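Local coordinates for peridinin-chlorophyll A protein (Amphidinium carterae, PDB 2C9E) that probably serves as a water-soluble antenna that captures blue-green light with peridinin and chlorophyll a, at residues Glu19-Asp22 with Ser26-Ile29; Lys125-Asn130 with Glu134-Tyr139; Ala299-Ala302 with Gln308-Ala311. All blocks are in the same frame, centred on the assembly; numbering follows the deposited sequence.

Contact 1: Glu19-Asp22 with Ser26-Ile29. With PID (peridinin), chain D.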
loop_
_atom_site.group_PDB
_atom_site.type_symbol
_atom_site.label_atom_id
_atom_site.label_comp_id
_atom_site.label_asym_id
_atom_site.label_seq_id
_atom_site.Cartn_x
_atom_site.Cartn_y
_atom_site.Cartn_z
ATOM N N GLU A 19 -18.402 11.140 -6.066
ATOM C CA GLU A 19 -18.941 12.216 -5.217
ATOM C C GLU A 19 -19.928 11.727 -4.159
ATOM O O GLU A 19 -20.156 12.399 -3.180
ATOM C CB GLU A 19 -19.689 13.261 -6.055
ATOM C CG GLU A 19 -18.841 14.247 -6.781
ATOM C CD GLU A 19 -19.699 15.200 -7.611
ATOM O OE1 GLU A 19 -20.469 14.728 -8.475
ATOM O OE2 GLU A 19 -19.607 16.419 -7.400
ATOM N N LYS A 20 -20.547 10.580 -4.362
ATOM C CA LYS A 20 -21.467 10.118 -3.368
ATOM C C LYS A 20 -20.836 9.072 -2.428
ATOM O O LYS A 20 -21.470 8.620 -1.484
ATOM C CB LYS A 20 -22.695 9.555 -4.079
ATOM C CG LYS A 20 -23.431 10.651 -4.864
ATOM C CD LYS A 20 -24.887 10.305 -5.239
ATOM C CE LYS A 20 -25.008 9.279 -6.380
ATOM N NZ LYS A 20 -24.199 9.630 -7.607
ATOM N N PHE A 21 -19.561 8.748 -2.650
ATOM C CA PHE A 21 -18.909 7.711 -1.864
ATOM C C PHE A 21 -18.245 8.203 -0.596
ATOM O O PHE A 21 -17.605 9.277 -0.562
ATOM C CB PHE A 21 -17.884 6.942 -2.715
ATOM C CG PHE A 21 -17.494 5.610 -2.117
ATOM C CD1 PHE A 21 -18.290 4.471 -2.332
ATOM C CD2 PHE A 21 -16.373 5.511 -1.288
ATOM C CE1 PHE A 21 -17.984 3.265 -1.731
ATOM C CE2 PHE A 21 -16.052 4.302 -0.676
ATOM C CZ PHE A 21 -16.857 3.177 -0.896
ATOM N N ASP A 22 -18.367 7.390 0.455
ATOM C CA ASP A 22 -17.799 7.771 1.726
ATOM C C ASP A 22 -16.342 7.399 1.820
ATOM O O ASP A 22 -15.950 6.443 2.526
ATOM C CB ASP A 22 -18.585 7.180 2.908
ATOM C CG ASP A 22 -18.087 7.728 4.280
ATOM O OD1 ASP A 22 -17.262 8.687 4.322
ATOM O OD2 ASP A 22 -18.533 7.197 5.315
ATOM N N SER A 26 -16.005 4.540 7.673
ATOM C CA SER A 26 -15.782 3.101 7.756
ATOM C C SER A 26 -16.680 2.476 6.738
ATOM O O SER A 26 -17.670 1.891 7.085
ATOM C CB SER A 26 -16.138 2.505 9.114
ATOM O OG SER A 26 -15.729 1.099 9.142
ATOM N N SER A 27 -16.334 2.605 5.477
ATOM C CA SER A 27 -17.162 2.041 4.432
ATOM C C SER A 27 -17.082 0.501 4.386
ATOM O O SER A 27 -16.569 -0.154 5.279
ATOM C CB SER A 27 -16.711 2.603 3.080
ATOM O OG SER A 27 -15.367 2.208 2.835
ATOM N N ALA A 28 -17.624 -0.066 3.338
ATOM C CA ALA A 28 -17.590 -1.485 3.173
ATOM C C ALA A 28 -16.121 -1.856 2.881
ATOM O O ALA A 28 -15.675 -2.971 3.184
ATOM C CB ALA A 28 -18.508 -1.876 2.023
ATOM N N ILE A 29 -15.360 -0.909 2.322
ATOM C CA ILE A 29 -13.954 -1.161 2.025
ATOM C C ILE A 29 -13.136 -1.217 3.316
ATOM O O ILE A 29 -12.368 -2.149 3.514
ATOM C CB ILE A 29 -13.395 -0.063 1.111
ATOM C CG1 ILE A 29 -14.054 -0.179 -0.248
ATOM C CG2 ILE A 29 -11.899 -0.171 0.948
ATOM C CD1 ILE A 29 -13.349 -1.124 -1.162
HETATM C C1 PID D . -21.810 -5.646 -9.823
HETATM C C2 PID D . -22.892 -6.492 -10.500
HETATM C C3 PID D . -22.720 -6.390 -12.018
HETATM C C4 PID D . -22.903 -4.926 -12.433
HETATM C C5 PID D . -21.785 -4.009 -11.923
HETATM C C6 PID D . -21.316 -4.363 -10.504
HETATM C C7 PID D . -20.833 -3.287 -9.750
HETATM C C8 PID D . -19.509 -3.066 -9.369
HETATM C C9 PID D . -19.060 -1.970 -8.624
HETATM C C10 PID D . -19.815 -0.908 -8.128
HETATM C C11 PID D . -17.797 -1.776 -8.234
HETATM C C12 PID D . -17.738 -0.674 -7.483
HETATM C C13 PID D . -16.617 -0.303 -6.735
HETATM C C14 PID D . -16.460 0.786 -5.874
HETATM C C15 PID D . -15.263 0.922 -5.166
HETATM C C16 PID D . -14.989 1.892 -4.198
HETATM C C17 PID D . -13.778 1.861 -3.502
HETATM C C18 PID D . -13.469 2.709 -2.437
HETATM C C19 PID D . -12.271 2.599 -1.727
HETATM C C20 PID D . -12.026 3.377 -0.592
HETATM C C21 PID D . -10.895 3.332 0.226
HETATM C C22 PID D . -10.841 4.121 1.377
HETATM C C23 PID D . -9.875 4.172 2.264
HETATM C C24 PID D . -8.983 4.198 3.228
HETATM C C25 PID D . -7.799 5.181 3.243
HETATM C C26 PID D . -6.549 4.593 3.909
HETATM C C27 PID D . -6.833 3.928 5.260
HETATM C C28 PID D . -7.833 2.790 5.019
HETATM C C29 PID D . -9.170 3.286 4.453
HETATM C C30 PID D . -5.399 3.148 7.022
HETATM C C31 PID D . -3.988 2.877 7.544
HETATM C CM1 PID D . -21.795 -5.761 -8.298
HETATM C CM2 PID D . -22.327 -2.578 -11.987
HETATM C CM3 PID D . -20.597 -4.114 -12.884
HETATM C CM4 PID D . -17.602 1.785 -5.664
HETATM C CM5 PID D . -9.692 2.467 -0.163
HETATM C CM6 PID D . -7.402 5.602 1.824
HETATM C CM7 PID D . -8.240 6.423 4.023
HETATM C CM8 PID D . -10.014 2.055 4.108
HETATM O O1 PID D . -20.542 -5.574 -10.474
HETATM O O2 PID D . -23.734 -7.173 -12.652
HETATM O O3 PID D . -21.000 -0.664 -8.365
HETATM O O4 PID D . -18.979 -0.098 -7.409
HETATM O O5 PID D . -9.837 4.044 5.467
HETATM O O6 PID D . -5.544 3.459 5.702
HETATM O O7 PID D . -6.349 3.151 7.805
HETATM O O HOH W 1 -13.954 4.336 2.684
#

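Contact 2: Lys125-Asn130 with Glu134-Tyr139. Unlike the reference sequence in segment 125-130: A128 (reference Gly). With PID (peridinin), chain D.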
loop_
_atom_site.group_PDB
_atom_site.type_symbol
_atom_site.label_atom_id
_atom_site.label_comp_id
_atom_site.label_asym_id
_atom_site.label_seq_id
_atom_site.Cartn_x
_atom_site.Cartn_y
_atom_site.Cartn_z
ATOM N N LYS A 125 -21.643 -5.375 -2.113
ATOM C CA LYS A 125 -22.019 -4.321 -1.178
ATOM C C LYS A 125 -21.783 -2.944 -1.775
ATOM O O LYS A 125 -22.533 -2.015 -1.480
ATOM C CB LYS A 125 -21.223 -4.365 0.148
ATOM C CG LYS A 125 -21.368 -5.626 1.026
ATOM C CD LYS A 125 -20.659 -5.446 2.390
ATOM C CE LYS A 125 -20.900 -6.625 3.424
ATOM N NZ LYS A 125 -20.138 -7.914 3.159
ATOM N N LEU A 126 -20.729 -2.783 -2.574
ATOM C CA LEU A 126 -20.423 -1.471 -3.140
ATOM C C LEU A 126 -21.522 -1.102 -4.172
ATOM O O LEU A 126 -22.037 0.045 -4.229
ATOM C CB LEU A 126 -19.003 -1.480 -3.753
ATOM C CG LEU A 126 -17.789 -1.570 -2.768
ATOM C CD1 LEU A 126 -16.486 -1.872 -3.491
ATOM C CD2 LEU A 126 -17.606 -0.261 -2.016
ATOM N N PHE A 127 -21.899 -2.083 -4.973
ATOM C CA PHE A 127 -22.952 -1.873 -5.954
ATOM C C PHE A 127 -24.256 -1.490 -5.220
ATOM O O PHE A 127 -24.924 -0.522 -5.597
ATOM C CB PHE A 127 -23.181 -3.148 -6.760
ATOM C CG PHE A 127 -24.245 -3.024 -7.822
ATOM C CD1 PHE A 127 -24.166 -2.047 -8.794
ATOM C CD2 PHE A 127 -25.257 -3.991 -7.931
ATOM C CE1 PHE A 127 -25.074 -2.039 -9.888
ATOM C CE2 PHE A 127 -26.162 -3.984 -9.008
ATOM C CZ PHE A 127 -26.060 -3.004 -9.987
ATOM N N ALA A 128 -24.610 -2.224 -4.167
ATOM C CA ALA A 128 -25.834 -1.929 -3.461
ATOM C C ALA A 128 -25.897 -0.495 -2.951
ATOM O O ALA A 128 -26.966 0.033 -2.743
ATOM C CB ALA A 128 -26.003 -2.869 -2.338
ATOM N N GLY A 129 -24.749 0.126 -2.733
ATOM C CA GLY A 129 -24.734 1.496 -2.260
ATOM C C GLY A 129 -24.658 2.506 -3.384
ATOM O O GLY A 129 -24.591 3.704 -3.115
ATOM N N ASN A 130 -24.642 2.048 -4.633
ATOM C CA ASN A 130 -24.609 2.976 -5.753
ATOM C C ASN A 130 -25.955 2.931 -6.498
ATOM O O ASN A 130 -26.839 2.076 -6.227
ATOM C CB ASN A 130 -23.514 2.629 -6.788
ATOM C CG ASN A 130 -22.097 2.649 -6.212
ATOM O OD1 ASN A 130 -21.777 3.408 -5.284
ATOM N ND2 ASN A 130 -21.233 1.819 -6.786
ATOM N N GLU A 134 -26.404 3.848 -12.884
ATOM C CA GLU A 134 -25.188 4.628 -12.913
ATOM C C GLU A 134 -23.961 3.702 -12.914
ATOM O O GLU A 134 -23.131 3.782 -13.795
ATOM C CB GLU A 134 -25.187 5.570 -11.720
ATOM C CG GLU A 134 -24.160 6.644 -11.800
ATOM C CD GLU A 134 -24.526 7.859 -10.925
ATOM O OE1 GLU A 134 -25.348 7.721 -10.000
ATOM O OE2 GLU A 134 -23.963 8.957 -11.174
ATOM N N ALA A 135 -23.844 2.807 -11.942
ATOM C CA ALA A 135 -22.682 1.901 -11.888
ATOM C C ALA A 135 -22.584 1.043 -13.199
ATOM O O ALA A 135 -21.500 0.785 -13.700
ATOM C CB ALA A 135 -22.804 0.962 -10.636
ATOM N N GLU A 136 -23.712 0.613 -13.748
ATOM C CA GLU A 136 -23.653 -0.208 -14.962
ATOM C C GLU A 136 -23.014 0.534 -16.110
ATOM O O GLU A 136 -22.171 -0.017 -16.828
ATOM C CB GLU A 136 -25.038 -0.709 -15.325
ATOM C CG GLU A 136 -25.455 -1.834 -14.383
ATOM C CD GLU A 136 -26.971 -2.015 -14.283
ATOM O OE1 GLU A 136 -27.723 -1.419 -15.123
ATOM O OE2 GLU A 136 -27.392 -2.746 -13.350
ATOM N N LYS A 137 -23.414 1.793 -16.267
ATOM C CA LYS A 137 -22.875 2.670 -17.285
ATOM C C LYS A 137 -21.362 2.871 -16.999
ATOM O O LYS A 137 -20.540 2.838 -17.908
ATOM C CB LYS A 137 -23.642 4.007 -17.256
ATOM C CG LYS A 137 -23.078 5.102 -18.185
ATOM C CD LYS A 137 -24.046 6.260 -18.264
ATOM C CE LYS A 137 -23.291 7.530 -18.398
ATOM N NZ LYS A 137 -22.901 7.974 -16.992
ATOM N N ALA A 138 -21.001 3.084 -15.744
ATOM C CA ALA A 138 -19.593 3.226 -15.385
ATOM C C ALA A 138 -18.786 1.946 -15.761
ATOM O O ALA A 138 -17.689 2.029 -16.315
ATOM C CB ALA A 138 -19.480 3.490 -13.895
ATOM N N TYR A 139 -19.341 0.774 -15.473
ATOM C CA TYR A 139 -18.647 -0.475 -15.782
ATOM C C TYR A 139 -18.471 -0.649 -17.281
ATOM O O TYR A 139 -17.430 -1.118 -17.751
ATOM C CB TYR A 139 -19.386 -1.700 -15.197
ATOM C CG TYR A 139 -18.670 -3.017 -15.489
ATOM C CD1 TYR A 139 -17.381 -3.261 -14.992
ATOM C CD2 TYR A 139 -19.258 -3.992 -16.287
ATOM C CE1 TYR A 139 -16.717 -4.425 -15.286
ATOM C CE2 TYR A 139 -18.592 -5.169 -16.590
ATOM C CZ TYR A 139 -17.330 -5.374 -16.081
ATOM O OH TYR A 139 -16.688 -6.562 -16.318
HETATM C C1 PID D . -21.810 -5.646 -9.823
HETATM C C2 PID D . -22.892 -6.492 -10.500
HETATM C C3 PID D . -22.720 -6.390 -12.018
HETATM C C4 PID D . -22.903 -4.926 -12.433
HETATM C C5 PID D . -21.785 -4.009 -11.923
HETATM C C6 PID D . -21.316 -4.363 -10.504
HETATM C C7 PID D . -20.833 -3.287 -9.750
HETATM C C8 PID D . -19.509 -3.066 -9.369
HETATM C C9 PID D . -19.060 -1.970 -8.624
HETATM C C10 PID D . -19.815 -0.908 -8.128
HETATM C C11 PID D . -17.797 -1.776 -8.234
HETATM C C12 PID D . -17.738 -0.674 -7.483
HETATM C C13 PID D . -16.617 -0.303 -6.735
HETATM C C14 PID D . -16.460 0.786 -5.874
HETATM C C15 PID D . -15.263 0.922 -5.166
HETATM C C16 PID D . -14.989 1.892 -4.198
HETATM C C17 PID D . -13.778 1.861 -3.502
HETATM C C18 PID D . -13.469 2.709 -2.437
HETATM C C19 PID D . -12.271 2.599 -1.727
HETATM C C20 PID D . -12.026 3.377 -0.592
HETATM C C21 PID D . -10.895 3.332 0.226
HETATM C C22 PID D . -10.841 4.121 1.377
HETATM C C23 PID D . -9.875 4.172 2.264
HETATM C C24 PID D . -8.983 4.198 3.228
HETATM C C25 PID D . -7.799 5.181 3.243
HETATM C C26 PID D . -6.549 4.593 3.909
HETATM C C27 PID D . -6.833 3.928 5.260
HETATM C C28 PID D . -7.833 2.790 5.019
HETATM C C29 PID D . -9.170 3.286 4.453
HETATM C C30 PID D . -5.399 3.148 7.022
HETATM C C31 PID D . -3.988 2.877 7.544
HETATM C CM1 PID D . -21.795 -5.761 -8.298
HETATM C CM2 PID D . -22.327 -2.578 -11.987
HETATM C CM3 PID D . -20.597 -4.114 -12.884
HETATM C CM4 PID D . -17.602 1.785 -5.664
HETATM C CM5 PID D . -9.692 2.467 -0.163
HETATM C CM6 PID D . -7.402 5.602 1.824
HETATM C CM7 PID D . -8.240 6.423 4.023
HETATM C CM8 PID D . -10.014 2.055 4.108
HETATM O O1 PID D . -20.542 -5.574 -10.474
HETATM O O2 PID D . -23.734 -7.173 -12.652
HETATM O O3 PID D . -21.000 -0.664 -8.365
HETATM O O4 PID D . -18.979 -0.098 -7.409
HETATM O O5 PID D . -9.837 4.044 5.467
HETATM O O6 PID D . -5.544 3.459 5.702
HETATM O O7 PID D . -6.349 3.151 7.805
#

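Contact 3: Ala299-Ala302 with Gln308-Ala311. With PID (peridinin), chain H.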
loop_
_atom_site.group_PDB
_atom_site.type_symbol
_atom_site.label_atom_id
_atom_site.label_comp_id
_atom_site.label_asym_id
_atom_site.label_seq_id
_atom_site.Cartn_x
_atom_site.Cartn_y
_atom_site.Cartn_z
ATOM N N ALA A 299 -1.250 0.170 22.215
ATOM C CA ALA A 299 -1.928 -1.123 22.148
ATOM C C ALA A 299 -1.015 -2.245 21.529
ATOM O O ALA A 299 -0.996 -3.379 22.011
ATOM C CB ALA A 299 -3.219 -0.955 21.358
ATOM N N LEU A 300 -0.257 -1.943 20.469
ATOM C CA LEU A 300 0.659 -2.938 19.888
ATOM C C LEU A 300 1.707 -3.320 20.971
ATOM O O LEU A 300 1.971 -4.521 21.217
ATOM C CB LEU A 300 1.345 -2.364 18.613
ATOM C CG LEU A 300 0.367 -2.262 17.404
ATOM C CD1 LEU A 300 0.944 -1.364 16.342
ATOM C CD2 LEU A 300 0.059 -3.693 16.841
ATOM N N PHE A 301 2.277 -2.300 21.629
ATOM C CA PHE A 301 3.244 -2.493 22.736
ATOM C C PHE A 301 2.621 -3.355 23.875
ATOM O O PHE A 301 3.289 -4.214 24.432
ATOM C CB PHE A 301 3.641 -1.129 23.308
ATOM C CG PHE A 301 4.461 -1.199 24.556
ATOM C CD1 PHE A 301 5.598 -2.031 24.629
ATOM C CD2 PHE A 301 4.159 -0.390 25.647
ATOM C CE1 PHE A 301 6.439 -2.053 25.777
ATOM C CE2 PHE A 301 5.004 -0.398 26.808
ATOM C CZ PHE A 301 6.148 -1.238 26.858
ATOM N N ALA A 302 1.349 -3.116 24.215
ATOM C CA ALA A 302 0.704 -3.885 25.265
ATOM C C ALA A 302 0.576 -5.365 24.917
ATOM O O ALA A 302 0.367 -6.170 25.798
ATOM C CB ALA A 302 -0.708 -3.309 25.603
ATOM N N GLN A 308 11.466 -7.374 26.318
ATOM C CA GLN A 308 11.975 -7.559 24.983
ATOM C C GLN A 308 11.698 -6.372 24.085
ATOM O O GLN A 308 12.553 -6.022 23.302
ATOM C CB GLN A 308 11.413 -8.852 24.383
ATOM C CG GLN A 308 12.129 -9.317 23.125
ATOM C CD GLN A 308 13.659 -9.489 23.318
ATOM O OE1 GLN A 308 14.129 -9.650 24.454
ATOM N NE2 GLN A 308 14.431 -9.476 22.205
ATOM N N ALA A 309 10.541 -5.721 24.219
ATOM C CA ALA A 309 10.233 -4.579 23.360
ATOM C C ALA A 309 11.114 -3.383 23.670
ATOM O O ALA A 309 11.563 -2.691 22.768
ATOM C CB ALA A 309 8.794 -4.192 23.470
ATOM N N LYS A 310 11.329 -3.122 24.958
ATOM C CA LYS A 310 12.201 -2.035 25.384
ATOM C C LYS A 310 13.609 -2.326 24.923
ATOM O O LYS A 310 14.292 -1.449 24.440
ATOM C CB LYS A 310 12.138 -1.872 26.903
ATOM C CG LYS A 310 10.902 -1.076 27.316
ATOM C CD LYS A 310 10.539 -1.187 28.802
ATOM C CE LYS A 310 9.223 -0.418 29.070
ATOM N NZ LYS A 310 8.415 -1.022 30.197
ATOM N N ALA A 311 14.036 -3.574 25.050
ATOM C CA ALA A 311 15.378 -3.955 24.606
ATOM C C ALA A 311 15.524 -3.767 23.076
ATOM O O ALA A 311 16.591 -3.364 22.577
ATOM C CB ALA A 311 15.646 -5.402 24.966
HETATM C C1 PID H . 5.914 2.314 22.880
HETATM C C2 PID H . 6.147 3.140 24.147
HETATM C C3 PID H . 7.642 3.378 24.385
HETATM C C4 PID H . 8.356 2.028 24.462
HETATM C C5 PID H . 8.308 1.198 23.174
HETATM C C6 PID H . 6.966 1.296 22.430
HETATM C C7 PID H . 6.598 0.159 21.702
HETATM C C8 PID H . 6.303 0.157 20.338
HETATM C C9 PID H . 5.934 -0.957 19.578
HETATM C C10 PID H . 5.783 -2.277 19.987
HETATM C C11 PID H . 5.564 -0.912 18.298
HETATM C C12 PID H . 5.167 -2.125 17.910
HETATM C C13 PID H . 4.556 -2.385 16.682
HETATM C C14 PID H . 4.078 -3.604 16.198
HETATM C C15 PID H . 3.456 -3.623 14.948
HETATM C C16 PID H . 2.865 -4.728 14.336
HETATM C C17 PID H . 2.256 -4.586 13.089
HETATM C C18 PID H . 1.587 -5.621 12.439
HETATM C C19 PID H . 0.979 -5.443 11.196
HETATM C C20 PID H . 0.251 -6.464 10.584
HETATM C C21 PID H . -0.410 -6.357 9.359
HETATM C C22 PID H . -1.165 -7.451 8.945
HETATM C C23 PID H . -1.907 -7.557 7.875
HETATM C C24 PID H . -2.798 -7.682 6.920
HETATM C C25 PID H . -2.486 -8.235 5.520
HETATM C C26 PID H . -3.349 -7.580 4.431
HETATM C C27 PID H . -4.833 -7.506 4.820
HETATM C C28 PID H . -4.933 -6.628 6.072
HETATM C C29 PID H . -4.256 -7.333 7.249
HETATM C C30 PID H . -6.137 -7.672 2.823
HETATM C C31 PID H . -7.063 -7.051 1.775
HETATM C CM1 PID H . 4.440 1.997 22.623
HETATM C CM2 PID H . 8.604 -0.237 23.619
HETATM C CM3 PID H . 9.431 1.669 22.243
HETATM C CM4 PID H . 4.261 -4.904 16.985
HETATM C CM5 PID H . -0.247 -5.127 8.455
HETATM C CM6 PID H . -1.008 -8.017 5.188
HETATM C CM7 PID H . -2.795 -9.736 5.543
HETATM C CM8 PID H . -4.334 -6.442 8.491
HETATM O O1 PID H . 6.772 2.553 21.759
HETATM O O2 PID H . 7.780 3.965 25.680
HETATM O O3 PID H . 6.030 -2.734 21.101
HETATM O O4 PID H . 5.307 -3.013 18.941
HETATM O O5 PID H . -4.989 -8.541 7.465
HETATM O O6 PID H . -5.654 -6.882 3.820
HETATM O O7 PID H . -5.848 -8.866 2.769
#

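Contact 1: Glu19-Asp22 with Ser26-Ile29
F21 and S27 meet where the ring tip CZ of F21 comes to 4.0 Å from S27 CB. The approach is oblique to the ring. F21 CZ also reaches I29 CG1 at 4.4 Å, a looser apolar touch. No direct hydrogen bond joins the segments. A water bridges them, 2.9 Å from D22 O and 2.6 Å from S27 OG.

Peridinin is in the same first shell, and lies closer to F21 and I29 than these two side chains do to each other. Its polyene runs over one face of the F21 ring, offset toward the rim, with F21 CE2 at 3.5 Å from C18. I29 takes the same chain with its branches. Its CG1 lies 3.6 Å from C19, and its CG2 sits against the methyl CM5. F21 and I29 therefore both hold the middle of the pigment, as members of its pocket.

Polar side-chain oxygens fix the second segment behind this layer. S27 is the N-cap of helix 28-39. With chi1 at 62° its OG turns back over its own backbone, near enough to I29 N to accept a weak bond of 3.2 Å (134°), and A30 N gives it a second weak bond. The same oxygen thus serves the helix start and the water. The neighbouring S26 OG bonds E208 O.

The contact closes the loop between helix 2-18 and helix 28-39. On the loop side, the W23 ring meets the F21 ring with planes about 55° apart, and K20 NZ forms a salt bridge with E134 of helix 132-152. Helix 119-128 packs alongside, with L126 against F21 and both L122 and L126 against I29, which also touches a bound chlorophyll a.

Contact 2: Lys125-Asn130 with Glu134-Tyr139
The apolar part is F127 against A135. A135 CB lies at the ring edge, in its plane, 3.8 Å from F127 CD1. The same ring presents one face to the epoxy ring end of peridinin. The pigment's C1 sits 4.1 Å above the ring plane, offset toward the rim. CG of F127 lies opposite the backbone N (chi1 -179°), which carries the ring out between the two helices. On the other helix, Y139 CG packs on the pigment methyl CM3.

The polar part has two elements. E136 OE2 comes to 3.6 Å from F127 CZ at the ring edge, with the carboxylate and ring planes 36° apart. N130 ND2 donates to the lactone carbonyl O3 of peridinin over 3.0 Å, at 138°. A135 CB is 3.3 Å from that oxygen.

A leucine in place of F127 would probably open a gap between A135 and the pigment's ring end, leaving the E136 carboxylate without its aromatic edge. Helix 119-128, the loop residue N130 and helix 132-152 together grip one end of peridinin. The N130 amide probably polarises the lactone carbonyl, which is conjugated with the polyene, and so may bear on the pigment's colour.

Contact 3: Ala299-Ala302 with Gln308-Ala311
F301 meets A309 and K310 at a helix-loop-helix junction, where helix 293-302 is followed after a short turn by helix 306-324. The junction forms part of a peridinin pocket. A309 CB lies in the plane of the F301 ring, at its edge, 3.9 Å from CE1. The ring tip then meets the lysine. K310 CE stands 3.9 Å from F301 CZ, and the chain crosses the ring obliquely. K310 NZ is 4.0 Å from F301 CZ, though this exposed lysine also touches a crystal neighbour, so its end may be placed partly by the lattice.

Peridinin lies along this pair. F301 CE1 packs on the methyl CM2 at 3.6 Å, with one face of the ring toward C6. The torsion chi1 of 172° sets CG away from the backbone N, which sends the ring toward helix 306-324. L300 turns instead to the polyene, with CD1 3.7 Å from C15. It also touches a chlorophyll a and I203 of helix 201-213.

The pigment's hydrogen bonds include N304 ND2, in the turn, and S37 OG. The lactone carbonyl oxygen O3 of peridinin lies against the backbone, 3.2 Å from F301 CA.

How the contacts relate
From the N terminus, contact 1 closes the loop between helix 2-18 and helix 28-39. Contact 2 follows and closes the turn from helix 119-128 into helix 132-152. Contact 3 does the same for helix 293-302 and helix 306-324. The three are in series; none nests or crosses. Contacts 1 and 2 touch each other and share one peridinin, held at its middle by the first and at one end by the second. Contact 3 lies in the C-terminal half of the chain, with its centre about 44 Å from that of contact 2, across the chain's centre. It holds another peridinin with a similar phenylalanine-alanine pair.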